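DNA double-strand break repair nuclease NurA (Sulfolobus solfataricus, PDB 2YGK) is a manganese-dependent nuclease that processes DNA ends in double-strand break repair, probably acting with the helicase HerA to resect the 5' strand. Local coordinates at residues T218-E221 with L222-K226; D315-K318 with I319-V323. All blocks are in the same frame, centred on the assembly; numbering follows the deposited sequence.

Contact 1: T218-E221 with L222-K226; sequences TVLE and LFTEK
The side chain of Thr-224 turns back to the carbonyl oxygen of Leu-220, placing OG1 2.6 Å from Leu-220 O as a hydrogen-bond donor. A chi1 of 77° sets OG1 between the threonine's own backbone N and carbonyl carbon, and from there it meets the carbonyl oxygen at a C=O...OG1 angle of 148°. Thr-224 N reaches the same oxygen through a weak bond of 3.2 Å. Arg-262 adds two more bonds here, NH2 bonding to Leu-220 O and NH1 to Thr-224 OG1, so the hydroxyl links the carbonyl to the guanidinium group. With a valine at this position, Leu-220 O would probably lose its short hydroxyl bond and Arg-262 NH1 one of its acceptors.

Just before Thr-224, Leu-222 and Phe-223 still make helical i to i-4 bonds: Leu-222 N lies 3.1 Å from Thr-218 O, while Phe-223 N bonds to Val-219 O with an N-H...O angle of 153°. Leu-222 also sets CG 3.4 Å from Thr-218 O, and Phe-223 brings CD2 to 3.5 Å from Val-219 O, its ring oblique to that oxygen. The Phe-223 ring stacks on Trp-333 of the second subunit, whose Trp-334 packs against Leu-222. A water donates to Glu-221 O and Thr-224 O, 2.7 Å from each, bridging the last turn to the outgoing chain. The backbone turns out of the helix at Thr-224, and the whole arrangement is that of a helix C-terminus, closing helix 216-223 with a threonine hydroxyl turned back onto an i-4 carbonyl.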
loop_
_atom_site.group_PDB
_atom_site.type_symbol
_atom_site.label_atom_id
_atom_site.label_comp_id
_atom_site.label_asym_id
_atom_site.label_seq_id
_atom_site.Cartn_x
_atom_site.Cartn_y
_atom_site.Cartn_z
ATOM N N THR A 218 -6.057 -2.053 21.368
ATOM C CA THR A 218 -5.648 -3.453 21.506
ATOM C C THR A 218 -5.492 -3.854 22.976
ATOM O O THR A 218 -5.843 -4.968 23.382
ATOM C CB THR A 218 -4.316 -3.703 20.780
ATOM O OG1 THR A 218 -4.459 -3.382 19.388
ATOM C CG2 THR A 218 -3.880 -5.134 20.933
ATOM N N VAL A 219 -4.950 -2.946 23.773
ATOM C CA VAL A 219 -4.899 -3.127 25.220
ATOM C C VAL A 219 -6.293 -3.396 25.810
ATOM O O VAL A 219 -6.457 -4.324 26.577
ATOM C CB VAL A 219 -4.206 -1.917 25.920
ATOM C CG1 VAL A 219 -4.587 -1.828 27.334
ATOM C CG2 VAL A 219 -2.723 -2.061 25.854
ATOM N N LEU A 220 -7.303 -2.626 25.426
ATOM C CA LEU A 220 -8.666 -2.841 25.965
ATOM C C LEU A 220 -9.360 -4.130 25.524
ATOM O O LEU A 220 -10.238 -4.650 26.212
ATOM C CB LEU A 220 -9.581 -1.676 25.599
ATOM C CG LEU A 220 -9.181 -0.321 26.157
ATOM C CD1 LEU A 220 -9.863 0.765 25.350
ATOM C CD2 LEU A 220 -9.492 -0.246 27.679
ATOM N N GLU A 221 -9.003 -4.628 24.353
ATOM C CA GLU A 221 -9.609 -5.848 23.824
ATOM C C GLU A 221 -9.008 -7.034 24.517
ATOM O O GLU A 221 -9.669 -8.049 24.681
ATOM C CB GLU A 221 -9.406 -5.945 22.321
ATOM C CG GLU A 221 -10.267 -4.951 21.512
ATOM C CD GLU A 221 -9.956 -4.948 20.011
ATOM O OE1 GLU A 221 -9.189 -5.820 19.533
ATOM O OE2 GLU A 221 -10.497 -4.063 19.305
ATOM N N LEU A 222 -7.753 -6.904 24.932
ATOM C CA LEU A 222 -7.099 -7.991 25.622
ATOM C C LEU A 222 -7.589 -8.111 27.050
ATOM O O LEU A 222 -7.944 -9.221 27.477
ATOM C CB LEU A 222 -5.570 -7.842 25.591
ATOM C CG LEU A 222 -4.900 -8.166 24.258
ATOM C CD1 LEU A 222 -3.444 -8.005 24.439
ATOM C CD2 LEU A 222 -5.237 -9.568 23.792
ATOM N N PHE A 223 -7.657 -6.981 27.764
ATOM C CA PHE A 223 -7.839 -6.994 29.221
ATOM C C PHE A 223 -9.197 -6.570 29.778
ATOM O O PHE A 223 -9.343 -6.453 30.985
ATOM C CB PHE A 223 -6.725 -6.184 29.864
ATOM C CG PHE A 223 -5.370 -6.758 29.603
ATOM C CD1 PHE A 223 -5.031 -7.977 30.136
ATOM C CD2 PHE A 223 -4.462 -6.110 28.767
ATOM C CE1 PHE A 223 -3.798 -8.537 29.871
ATOM C CE2 PHE A 223 -3.227 -6.654 28.500
ATOM C CZ PHE A 223 -2.883 -7.870 29.053
ATOM N N THR A 224 -10.182 -6.347 28.909
ATOM C CA THR A 224 -11.566 -6.161 29.335
ATOM C C THR A 224 -12.451 -7.019 28.444
ATOM O O THR A 224 -12.092 -7.293 27.285
ATOM C CB THR A 224 -11.999 -4.693 29.228
ATOM O OG1 THR A 224 -12.282 -4.344 27.868
ATOM C CG2 THR A 224 -10.932 -3.760 29.767
ATOM N N GLU A 225 -13.587 -7.449 28.979
ATOM C CA GLU A 225 -14.550 -8.250 28.225
ATOM C C GLU A 225 -15.880 -7.555 28.088
ATOM O O GLU A 225 -16.513 -7.662 27.042
ATOM C CB GLU A 225 -14.773 -9.629 28.877
ATOM C CG GLU A 225 -15.465 -10.717 27.967
ATOM C CD GLU A 225 -16.985 -10.952 28.245
ATOM O OE1 GLU A 225 -17.358 -11.243 29.404
ATOM O OE2 GLU A 225 -17.811 -10.879 27.294
ATOM N N LYS A 226 -16.304 -6.862 29.147
ATOM C CA LYS A 226 -17.686 -6.417 29.264
ATOM C C LYS A 226 -17.954 -5.110 28.508
ATOM O O LYS A 226 -17.058 -4.271 28.296
ATOM C CB LYS A 226 -18.084 -6.268 30.727
ATOM C CG LYS A 226 -18.317 -7.585 31.475
ATOM C CD LYS A 226 -19.780 -7.959 31.412
ATOM C CE LYS A 226 -20.084 -9.394 31.869
ATOM N NZ LYS A 226 -21.581 -9.560 32.201
HETATM O O HOH W 1 -11.653 -9.556 25.819
#

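Contact 2: D315-K318 with I319-V323; sequences DREK and IIKLV
Glu-317 holds CG opposite its backbone N (chi1 -172°) and Lys-321 holds CG opposite its carbonyl carbon (chi1 -82°); both chains then extend and run alongside each other in one direction. Lys-321 NZ thereby reaches Glu-317 OE2 at 3.3 Å, a salt bridge in which the ammonium stands 37° out of the carboxylate plane. Below the charges the methylenes meet as well, with Lys-321 CE 3.8 Å from Glu-317 CG. This is the i to i+4 pairing of opposite charges on the exposed side of an alpha-helix, helix 313-330, and the backbone bond from Lys-321 N to Glu-317 O (3.1 Å) joins the same two residues. Lys-318 NZ lies 6.4 Å from Lys-321 NZ, so the carboxylate probably also eases the gathering of positive charge on this side.

Elsewhere the isoleucines set side-chain carbons against carbonyl oxygens one turn back. Ile-319 brings CG1 to 3.1 Å from Asp-315 O, the acceptor of its own N-H, and Ile-320 CG1 is likewise close to Arg-316 O. Arg-316 and Ile-319 pack on Phe-62 of strand 54-65, whereas Met-1 of the second subunit touches Asp-315 and Ile-319.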
loop_
_atom_site.group_PDB
_atom_site.type_symbol
_atom_site.label_atom_id
_atom_site.label_comp_id
_atom_site.label_asym_id
_atom_site.label_seq_id
_atom_site.Cartn_x
_atom_site.Cartn_y
_atom_site.Cartn_z
ATOM N N ASP A 315 -15.994 -6.914 -9.110
ATOM C CA ASP A 315 -16.269 -5.527 -9.540
ATOM C C ASP A 315 -15.100 -4.975 -10.344
ATOM O O ASP A 315 -15.265 -4.444 -11.435
ATOM C CB ASP A 315 -16.508 -4.605 -8.332
ATOM C CG ASP A 315 -17.680 -5.043 -7.475
ATOM O OD1 ASP A 315 -18.702 -5.468 -8.050
ATOM O OD2 ASP A 315 -17.575 -4.964 -6.235
ATOM N N ARG A 316 -13.907 -5.120 -9.785
ATOM C CA ARG A 316 -12.687 -4.696 -10.441
ATOM C C ARG A 316 -12.511 -5.321 -11.834
ATOM O O ARG A 316 -12.086 -4.651 -12.763
ATOM C CB ARG A 316 -11.487 -5.086 -9.593
ATOM C CG ARG A 316 -11.388 -4.397 -8.293
ATOM C CD ARG A 316 -10.160 -4.862 -7.553
ATOM N NE ARG A 316 -9.906 -3.967 -6.436
ATOM C CZ ARG A 316 -10.207 -4.207 -5.169
ATOM N NH1 ARG A 316 -10.764 -5.373 -4.820
ATOM N NH2 ARG A 316 -9.935 -3.275 -4.247
ATOM N N GLU A 317 -12.806 -6.615 -11.949
ATOM C CA GLU A 317 -12.718 -7.333 -13.205
ATOM C C GLU A 317 -13.627 -6.672 -14.236
ATOM O O GLU A 317 -13.180 -6.354 -15.328
ATOM C CB GLU A 317 -13.100 -8.809 -12.984
ATOM C CG GLU A 317 -12.891 -9.771 -14.169
ATOM C CD GLU A 317 -13.288 -11.243 -13.838
ATOM O OE1 GLU A 317 -13.721 -11.530 -12.674
ATOM O OE2 GLU A 317 -13.166 -12.101 -14.761
ATOM N N LYS A 318 -14.887 -6.447 -13.870
ATOM C CA LYS A 318 -15.868 -5.838 -14.771
ATOM C C LYS A 318 -15.408 -4.481 -15.285
ATOM O O LYS A 318 -15.480 -4.208 -16.484
ATOM C CB LYS A 318 -17.215 -5.645 -14.062
ATOM C CG LYS A 318 -17.951 -6.921 -13.718
ATOM C CD LYS A 318 -18.564 -7.550 -14.971
ATOM C CE LYS A 318 -19.362 -8.827 -14.666
ATOM N NZ LYS A 318 -19.936 -9.420 -15.920
ATOM N N ILE A 319 -14.953 -3.639 -14.359
ATOM C CA ILE A 319 -14.588 -2.249 -14.646
ATOM C C ILE A 319 -13.493 -2.235 -15.712
ATOM O O ILE A 319 -13.647 -1.580 -16.755
ATOM C CB ILE A 319 -14.110 -1.468 -13.354
ATOM C CG1 ILE A 319 -15.187 -1.446 -12.243
ATOM C CG2 ILE A 319 -13.687 -0.046 -13.679
ATOM C CD1 ILE A 319 -16.311 -0.436 -12.390
ATOM N N ILE A 320 -12.414 -2.983 -15.457
ATOM C CA ILE A 320 -11.281 -3.082 -16.405
ATOM C C ILE A 320 -11.709 -3.547 -17.799
ATOM O O ILE A 320 -11.367 -2.931 -18.803
ATOM C CB ILE A 320 -10.174 -4.050 -15.910
ATOM C CG1 ILE A 320 -9.737 -3.704 -14.498
ATOM C CG2 ILE A 320 -8.970 -3.976 -16.834
ATOM C CD1 ILE A 320 -9.807 -2.229 -14.215
ATOM N N LYS A 321 -12.461 -4.637 -17.832
ATOM C CA LYS A 321 -13.066 -5.120 -19.051
ATOM C C LYS A 321 -13.790 -4.011 -19.798
ATOM O O LYS A 321 -13.596 -3.854 -20.999
ATOM C CB LYS A 321 -14.009 -6.297 -18.765
ATOM C CG LYS A 321 -13.259 -7.632 -18.638
ATOM C CD LYS A 321 -14.135 -8.772 -18.121
ATOM C CE LYS A 321 -13.298 -10.035 -17.922
ATOM N NZ LYS A 321 -14.128 -11.253 -17.765
ATOM N N LEU A 322 -14.612 -3.234 -19.094
ATOM C CA LEU A 322 -15.334 -2.133 -19.759
ATOM C C LEU A 322 -14.382 -1.099 -20.368
ATOM O O LEU A 322 -14.496 -0.742 -21.546
ATOM C CB LEU A 322 -16.315 -1.429 -18.816
ATOM C CG LEU A 322 -17.585 -2.205 -18.507
ATOM C CD1 LEU A 322 -18.391 -1.452 -17.464
ATOM C CD2 LEU A 322 -18.417 -2.426 -19.753
ATOM N N VAL A 323 -13.449 -0.637 -19.544
ATOM C CA VAL A 323 -12.494 0.386 -19.941
ATOM C C VAL A 323 -11.657 -0.077 -21.107
ATOM O O VAL A 323 -11.467 0.663 -22.052
ATOM C CB VAL A 323 -11.588 0.793 -18.749
ATOM C CG1 VAL A 323 -10.332 1.516 -19.221
ATOM C CG2 VAL A 323 -12.391 1.653 -17.765
#

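Overall arrangement
From the N terminus, the chain builds the first six strands of the mixed sheet before reaching contact 1 at the end of helix 216-223, beside helix 17-38 and short strand 39-41; it then adds the remaining three strands, 228-236, 255-262 and 270-275, and arrives at contact 2 in the C-terminal helix 313-330, against strand 54-65. Each contact is local and closes no more than a helical turn. The two follow in series, neither nested nor crossing, with centres 42 Å apart and nearest atoms about 24 Å apart. Both face the second subunit: contact 1 meets tryptophans that follow that subunit's copy of helix 313-330, and contact 2 meets residues near its N terminus.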